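Local structure of fusarinine C esterase sidJ (Aspergillus fumigatus, 6GUP) at residues Thr30-Phe41 with Leu62-Leu72. The protein hydrolyses the ester bonds of the iron-carrying siderophore fusarinine C, yielding three fusarinines and releasing iron, but does not cleave triacetylfusarinine C. Residues are numbered along the deposited sequence; the frame is centred on the assembly and turned at random.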
loop_
_atom_site.group_PDB
_atom_site.type_symbol
_atom_site.label_atom_id
_atom_site.label_comp_id
_atom_site.label_asym_id
_atom_site.label_seq_id
_atom_site.Cartn_x
_atom_site.Cartn_y
_atom_site.Cartn_z
ATOM N N THR A 30 10.566 2.197 19.946
ATOM C CA THR A 30 10.095 1.605 21.192
ATOM C C THR A 30 10.324 2.495 22.418
ATOM O O THR A 30 9.846 2.147 23.502
ATOM C CB THR A 30 10.792 0.251 21.456
ATOM O OG1 THR A 30 12.203 0.451 21.613
ATOM C CG2 THR A 30 10.548 -0.719 20.310
ATOM N N THR A 31 11.023 3.628 22.272
ATOM C CA THR A 31 11.528 4.348 23.452
ATOM C C THR A 31 11.548 5.887 23.402
ATOM O O THR A 31 11.393 6.515 22.352
ATOM C CB THR A 31 12.927 3.804 23.850
ATOM O OG1 THR A 31 13.434 4.510 24.991
ATOM C CG2 THR A 31 13.917 3.906 22.695
ATOM N N THR A 32 11.745 6.448 24.596
ATOM C CA THR A 32 11.877 7.885 24.872
ATOM C C THR A 32 13.109 8.542 24.236
ATOM O O THR A 32 13.122 9.758 24.029
ATOM C CB THR A 32 12.006 8.103 26.402
ATOM O OG1 THR A 32 11.211 7.138 27.103
ATOM C CG2 THR A 32 11.572 9.501 26.818
ATOM N N THR A 33 14.129 7.730 23.947
ATOM C CA THR A 33 15.467 8.197 23.553
ATOM C C THR A 33 15.466 9.211 22.408
ATOM O O THR A 33 14.580 9.203 21.549
ATOM C CB THR A 33 16.385 7.025 23.129
ATOM O OG1 THR A 33 15.813 6.344 22.009
ATOM C CG2 THR A 33 16.592 6.025 24.267
ATOM N N ARG A 34 16.487 10.064 22.409
ATOM C CA ARG A 34 16.625 11.135 21.427
ATOM C C ARG A 34 17.035 10.555 20.068
ATOM O O ARG A 34 17.913 9.692 19.999
ATOM C CB ARG A 34 17.659 12.155 21.912
ATOM C CG ARG A 34 17.526 13.536 21.295
ATOM C CD ARG A 34 18.657 14.453 21.741
ATOM N NE ARG A 34 19.131 15.297 20.645
ATOM C CZ ARG A 34 18.545 16.415 20.208
ATOM N NH1 ARG A 34 17.427 16.881 20.765
ATOM N NH2 ARG A 34 19.091 17.082 19.192
ATOM N N LYS A 35 16.390 11.036 19.005
ATOM C CA LYS A 35 16.572 10.524 17.643
ATOM C C LYS A 35 16.636 11.684 16.650
ATOM O O LYS A 35 15.732 11.848 15.833
ATOM C CB LYS A 35 15.404 9.610 17.252
ATOM C CG LYS A 35 15.190 8.399 18.133
ATOM C CD LYS A 35 16.300 7.379 17.992
ATOM C CE LYS A 35 15.929 6.122 18.752
ATOM N NZ LYS A 35 17.013 5.106 18.795
ATOM N N PRO A 36 17.706 12.496 16.705
ATOM C CA PRO A 36 17.833 13.606 15.752
ATOM C C PRO A 36 18.040 13.168 14.291
ATOM O O PRO A 36 17.732 13.938 13.378
ATOM C CB PRO A 36 19.052 14.378 16.271
ATOM C CG PRO A 36 19.847 13.376 17.031
ATOM C CD PRO A 36 18.861 12.411 17.617
ATOM N N HIS A 37 18.539 11.947 14.085
ATOM C CA HIS A 37 18.879 11.433 12.756
ATOM C C HIS A 37 17.835 10.434 12.251
ATOM O O HIS A 37 17.114 9.822 13.045
ATOM C CB HIS A 37 20.263 10.785 12.804
ATOM C CG HIS A 37 21.292 11.619 13.504
ATOM N ND1 HIS A 37 21.639 12.881 13.076
ATOM C CD2 HIS A 37 22.042 11.377 14.606
ATOM C CE1 HIS A 37 22.558 13.382 13.880
ATOM N NE2 HIS A 37 22.822 12.488 14.817
ATOM N N SER A 38 17.775 10.276 10.928
ATOM C CA SER A 38 16.724 9.498 10.263
ATOM C C SER A 38 17.268 8.634 9.127
ATOM O O SER A 38 18.042 9.112 8.298
ATOM C CB SER A 38 15.669 10.445 9.690
ATOM O OG SER A 38 15.107 11.258 10.703
ATOM N N LEU A 39 16.851 7.368 9.100
ATOM C CA LEU A 39 17.118 6.462 7.983
ATOM C C LEU A 39 15.792 6.131 7.299
ATOM O O LEU A 39 14.960 5.423 7.872
ATOM C CB LEU A 39 17.796 5.180 8.483
ATOM C CG LEU A 39 18.165 4.116 7.440
ATOM C CD1 LEU A 39 19.178 4.654 6.442
ATOM C CD2 LEU A 39 18.707 2.867 8.117
ATOM N N LEU A 40 15.595 6.656 6.088
ATOM C CA LEU A 40 14.416 6.334 5.279
ATOM C C LEU A 40 14.735 5.140 4.383
ATOM O O LEU A 40 15.598 5.221 3.507
ATOM C CB LEU A 40 13.971 7.531 4.432
ATOM C CG LEU A 40 12.718 7.343 3.558
ATOM C CD1 LEU A 40 11.506 6.900 4.370
ATOM C CD2 LEU A 40 12.405 8.626 2.808
ATOM N N PHE A 41 14.015 4.048 4.615
ATOM C CA PHE A 41 14.211 2.782 3.924
ATOM C C PHE A 41 13.129 2.654 2.853
ATOM O O PHE A 41 11.940 2.710 3.165
ATOM C CB PHE A 41 14.109 1.648 4.945
ATOM C CG PHE A 41 14.306 0.273 4.375
ATOM C CD1 PHE A 41 13.223 -0.453 3.890
ATOM C CD2 PHE A 41 15.564 -0.321 4.369
ATOM C CE1 PHE A 41 13.393 -1.729 3.382
ATOM C CE2 PHE A 41 15.741 -1.600 3.863
ATOM C CZ PHE A 41 14.652 -2.306 3.374
ATOM N N LEU A 62 19.152 -0.452 15.846
ATOM C CA LEU A 62 19.106 1.017 15.942
ATOM C C LEU A 62 18.445 1.564 17.226
ATOM O O LEU A 62 18.399 2.782 17.412
ATOM C CB LEU A 62 18.404 1.613 14.708
ATOM C CG LEU A 62 19.051 1.384 13.336
ATOM C CD1 LEU A 62 18.117 1.860 12.233
ATOM C CD2 LEU A 62 20.404 2.068 13.219
ATOM N N GLN A 63 17.935 0.684 18.097
ATOM C CA GLN A 63 17.347 1.094 19.391
ATOM C C GLN A 63 18.273 1.944 20.289
ATOM O O GLN A 63 17.862 3.018 20.735
ATOM C CB GLN A 63 16.822 -0.121 20.180
ATOM C CG GLN A 63 15.453 -0.615 19.735
ATOM C CD GLN A 63 15.004 -1.875 20.460
ATOM O OE1 GLN A 63 15.531 -2.225 21.518
ATOM N NE2 GLN A 63 14.019 -2.560 19.891
ATOM N N PRO A 64 19.514 1.474 20.557
ATOM C CA PRO A 64 20.455 2.288 21.352
ATOM C C PRO A 64 21.005 3.561 20.678
ATOM O O PRO A 64 21.544 4.424 21.374
ATOM C CB PRO A 64 21.608 1.311 21.640
ATOM C CG PRO A 64 21.516 0.283 20.569
ATOM C CD PRO A 64 20.049 0.119 20.323
ATOM N N THR A 65 20.867 3.678 19.356
ATOM C CA THR A 65 21.507 4.749 18.584
ATOM C C THR A 65 20.665 6.032 18.559
ATOM O O THR A 65 19.560 6.071 19.106
ATOM C CB THR A 65 21.786 4.289 17.130
ATOM O OG1 THR A 65 20.548 4.100 16.431
ATOM C CG2 THR A 65 22.584 2.984 17.109
ATOM N N GLU A 66 21.207 7.070 17.919
ATOM C CA GLU A 66 20.487 8.327 17.659
ATOM C C GLU A 66 19.763 8.350 16.291
ATOM O O GLU A 66 19.330 9.413 15.837
ATOM C CB GLU A 66 21.454 9.517 17.781
ATOM C CG GLU A 66 21.822 9.863 19.219
ATOM C CD GLU A 66 22.521 11.205 19.341
ATOM O OE1 GLU A 66 23.485 11.448 18.586
ATOM O OE2 GLU A 66 22.105 12.015 20.197
ATOM N N TRP A 67 19.627 7.183 15.653
ATOM C CA TRP A 67 18.902 7.036 14.388
ATOM C C TRP A 67 17.576 6.319 14.612
ATOM O O TRP A 67 17.528 5.326 15.345
ATOM C CB TRP A 67 19.728 6.214 13.399
ATOM C CG TRP A 67 21.017 6.850 13.016
ATOM C CD1 TRP A 67 22.198 6.787 13.697
ATOM C CD2 TRP A 67 21.265 7.645 11.853
ATOM N NE1 TRP A 67 23.166 7.498 13.034
ATOM C CE2 TRP A 67 22.621 8.038 11.898
ATOM C CE3 TRP A 67 20.472 8.068 10.777
ATOM C CZ2 TRP A 67 23.205 8.832 10.904
ATOM C CZ3 TRP A 67 21.053 8.862 9.788
ATOM C CH2 TRP A 67 22.408 9.235 9.862
ATOM N N SER A 68 16.509 6.822 13.990
ATOM C CA SER A 68 15.232 6.105 13.920
ATOM C C SER A 68 14.965 5.691 12.472
ATOM O O SER A 68 15.246 6.447 11.538
ATOM C CB SER A 68 14.082 6.957 14.468
ATOM O OG SER A 68 13.733 8.003 13.582
ATOM N N LEU A 69 14.424 4.487 12.304
ATOM C CA LEU A 69 14.173 3.902 10.989
ATOM C C LEU A 69 12.774 4.271 10.503
ATOM O O LEU A 69 11.809 4.162 11.258
ATOM C CB LEU A 69 14.309 2.377 11.071
ATOM C CG LEU A 69 14.041 1.535 9.819
ATOM C CD1 LEU A 69 15.043 1.842 8.719
ATOM C CD2 LEU A 69 14.080 0.059 10.176
ATOM N N PHE A 70 12.680 4.706 9.245
ATOM C CA PHE A 70 11.402 4.946 8.569
ATOM C C PHE A 70 11.265 4.034 7.356
ATOM O O PHE A 70 12.248 3.757 6.667
ATOM C CB PHE A 70 11.306 6.386 8.068
ATOM C CG PHE A 70 11.146 7.409 9.153
ATOM C CD1 PHE A 70 12.247 7.849 9.875
ATOM C CD2 PHE A 70 9.900 7.964 9.429
ATOM C CE1 PHE A 70 12.109 8.807 10.868
ATOM C CE2 PHE A 70 9.755 8.925 10.418
ATOM C CZ PHE A 70 10.860 9.345 11.142
ATOM N N THR A 71 10.039 3.580 7.107
ATOM C CA THR A 71 9.647 2.972 5.834
ATOM C C THR A 71 8.444 3.759 5.327
ATOM O O THR A 71 7.824 4.486 6.104
ATOM C CB THR A 71 9.271 1.489 5.999
ATOM O OG1 THR A 71 8.226 1.358 6.972
ATOM C CG2 THR A 71 10.477 0.678 6.444
ATOM N N LEU A 72 8.113 3.632 4.042
ATOM C CA LEU A 72 7.026 4.435 3.462
ATOM C C LEU A 72 6.262 3.768 2.329
ATOM O O LEU A 72 6.728 2.800 1.723
ATOM C CB LEU A 72 7.552 5.800 2.988
ATOM C CG LEU A 72 8.169 5.931 1.587
ATOM C CD1 LEU A 72 8.537 7.380 1.312
ATOM C CD2 LEU A 72 9.378 5.025 1.421
HETATM O O HOH W 1 9.565 1.580 2.557
#
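Bent at its second torsion (chi2 -69°) and extended beyond, the K35 side chain carries its ammonium to the main-chain carbonyls of T65 and Q63, while W67, with CG beside its backbone N (chi1 -63°), brings one face of its indole against H37 CB. K35 NZ bonds T65 O at 2.7 Å and Q63 O at 3.0 Å, both reached from above the carbonyl plane, with weak bonds to L62 O and W67 O. L62 O also accepts hydrogen bonds from T65 N and T65 OG1, so loop and lysine share this carbonyl. H37 CB sits 3.4 Å from the centroid of the W67 six-membered ring, a CH-pi contact; S38 O meets the indole edge at CZ3. The backbones then pair in parallel: H37 N to E66 O, S68 N to H37 O, a nearly straight L39 N to S68 O (176°), F70 N to L39 O at 2.8 Å, and F41 N to F70 O. L39 and L69 lie side by side, CD2 to CD1 3.9 Å, on the face shared with W67; on the other, L40 CD1 packs on F70 CB at 3.7 Å, and K104 of helix 86-108 bonds both S38 OG and S68 OG. Beyond F41, a water accepts from L72 N and probably donates to F41 O. Linked through helix 55-61, strands 37-42 and 67-72 form a beta-alpha-beta crossover in the central, mostly parallel sheet of the alpha/beta-hydrolase fold.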